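Long-range contact in PfkB family carbohydrate kinase (PDB 4GM6), which is a PfkB-type carbohydrate kinase that probably transfers a phosphoryl group to a sugar or related substrate: residues C[57-62]-C[153-158]. Sequence-based numbering, arbitrary orientation.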
loop_
_atom_site.group_PDB
_atom_site.type_symbol
_atom_site.label_atom_id
_atom_site.label_comp_id
_atom_site.label_asym_id
_atom_site.label_seq_id
_atom_site.Cartn_x
_atom_site.Cartn_y
_atom_site.Cartn_z
ATOM N N GLY C 57 11.211 -3.699 22.748
ATOM C CA GLY C 57 12.302 -3.978 23.669
ATOM C C GLY C 57 11.674 -4.798 24.777
ATOM O O GLY C 57 10.634 -4.413 25.296
ATOM N N ALA C 58 12.281 -5.934 25.124
ATOM C CA ALA C 58 11.681 -6.841 26.115
ATOM C C ALA C 58 11.121 -6.088 27.312
ATOM O O ALA C 58 9.936 -6.218 27.648
ATOM C CB ALA C 58 12.678 -7.903 26.566
ATOM N N GLU C 59 11.970 -5.303 27.968
ATOM C CA GLU C 59 11.549 -4.618 29.197
ATOM C C GLU C 59 10.561 -3.486 28.893
ATOM O O GLU C 59 9.552 -3.319 29.580
ATOM C CB GLU C 59 12.765 -4.097 29.979
ATOM C CG GLU C 59 13.695 -5.199 30.465
ATOM C CD GLU C 59 14.847 -5.471 29.509
ATOM O OE1 GLU C 59 14.724 -5.128 28.315
ATOM O OE2 GLU C 59 15.893 -6.008 29.956
ATOM N N ALA C 60 10.862 -2.714 27.858
ATOM C CA ALA C 60 9.939 -1.678 27.376
ATOM C C ALA C 60 8.553 -2.232 27.032
ATOM O O ALA C 60 7.534 -1.582 27.286
ATOM C CB ALA C 60 10.521 -0.984 26.163
ATOM N N ASN C 61 8.516 -3.424 26.442
ATOM C CA ASN C 61 7.239 -4.042 26.107
ATOM C C ASN C 61 6.514 -4.398 27.401
ATOM O O ASN C 61 5.304 -4.177 27.540
ATOM C CB ASN C 61 7.435 -5.308 25.274
ATOM C CG ASN C 61 8.048 -5.035 23.920
ATOM O OD1 ASN C 61 8.073 -3.902 23.444
ATOM N ND2 ASN C 61 8.561 -6.088 23.291
ATOM N N VAL C 62 7.260 -4.945 28.360
ATOM C CA VAL C 62 6.654 -5.265 29.628
ATOM C C VAL C 62 6.051 -4.011 30.251
ATOM O O VAL C 62 4.940 -4.054 30.785
ATOM C CB VAL C 62 7.631 -5.981 30.582
ATOM C CG1 VAL C 62 7.096 -5.952 32.010
ATOM C CG2 VAL C 62 7.826 -7.414 30.107
ATOM N N VAL C 153 7.640 -3.175 42.334
ATOM C CA VAL C 153 8.438 -4.173 41.633
ATOM C C VAL C 153 9.471 -3.545 40.694
ATOM O O VAL C 153 9.213 -2.524 40.051
ATOM C CB VAL C 153 7.555 -5.164 40.839
ATOM C CG1 VAL C 153 8.406 -5.987 39.882
ATOM C CG2 VAL C 153 6.778 -6.077 41.780
ATOM N N LEU C 154 10.611 -4.206 40.598
ATOM C CA LEU C 154 11.623 -3.878 39.628
ATOM C C LEU C 154 11.773 -5.044 38.696
ATOM O O LEU C 154 11.943 -6.184 39.116
ATOM C CB LEU C 154 12.963 -3.607 40.288
ATOM C CG LEU C 154 14.091 -3.448 39.280
ATOM C CD1 LEU C 154 15.166 -2.576 39.798
ATOM C CD2 LEU C 154 14.640 -4.767 38.812
ATOM N N HIS C 155 11.705 -4.745 37.410
ATOM C CA HIS C 155 11.797 -5.781 36.394
ATOM C C HIS C 155 12.977 -5.556 35.451
ATOM O O HIS C 155 13.220 -4.433 34.999
ATOM C CB HIS C 155 10.507 -5.840 35.556
ATOM C CG HIS C 155 10.567 -6.840 34.441
ATOM N ND1 HIS C 155 10.320 -8.185 34.635
ATOM C CD2 HIS C 155 10.875 -6.700 33.128
ATOM C CE1 HIS C 155 10.466 -8.827 33.489
ATOM N NE2 HIS C 155 10.812 -7.951 32.561
ATOM N N VAL C 156 13.692 -6.635 35.143
ATOM C CA VAL C 156 14.775 -6.584 34.169
ATOM C C VAL C 156 14.961 -7.948 33.502
ATOM O O VAL C 156 14.390 -8.959 33.960
ATOM C CB VAL C 156 16.093 -6.048 34.775
ATOM C CG1 VAL C 156 16.677 -7.026 35.797
ATOM C CG2 VAL C 156 17.086 -5.730 33.661
ATOM N N SER C 157 15.702 -7.968 32.387
ATOM C CA SER C 157 15.903 -9.206 31.643
ATOM C C SER C 157 17.377 -9.474 31.362
ATOM O O SER C 157 18.223 -8.576 31.483
ATOM C CB SER C 157 15.121 -9.176 30.323
ATOM O OG SER C 157 15.893 -8.619 29.269
ATOM N N GLY C 158 17.672 -10.718 30.986
ATOM C CA GLY C 158 19.027 -11.112 30.614
ATOM C C GLY C 158 19.568 -10.412 29.378
ATOM O O GLY C 158 20.760 -10.497 29.084
#
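Glu-59, in the first turn of helix 58-68, reaches the C-terminal end of strand 153-157 at Ser-157, a worked example of how the central, largely parallel sheet of a PfkB-type alpha/beta fold is tied to a helix packed on it. The axes of residues 58-62 and strand 153-157 approach to 8.4 Å, with their N-to-C directions at 145°, closer to antiparallel than to crossed.

Polar contacts gather on one carboxylate oxygen. Ser-157 OG donates to Glu-59 OE2 over 2.7 Å, arriving from well above the carboxylate plane, while the backbone N of Ser-157 adds a weak bond to that same oxygen. Thr-160 OG1 also bonds to OE2, so two hydroxyls, with the weak N-H in addition, gather on this oxygen of a buried residue, and rotation of the carboxylate is probably restrained. The glutamate chain gets there by bending at chi2 (94°), which turns its end toward the serine. Ser-157 OG has a second task: it accepts from the backbone N of Ile-159 as N-cap of helix 158-163, so the serine hydroxyl links the carboxylate to the strand-to-helix junction.

Nonpolar contacts lie one turn farther along helix 58-68. Val-62 and His-155 extend toward each other from opposite directions, and CG1 of Val-62 makes a CH-pi contact over one imidazole face, 4.2 Å from the ring centroid. Glu-59 CG approaches the same ring obliquely, at 4.2 Å from His-155 CD2. Across the ring from CD2, ND1 is hydrogen-bonded to Ser-186 OG of the adjacent strand 184-188, which helps fix the ring's rotation, whereas His-155 NE2 lies 3.9 Å from the methyl CG2 of Val-62.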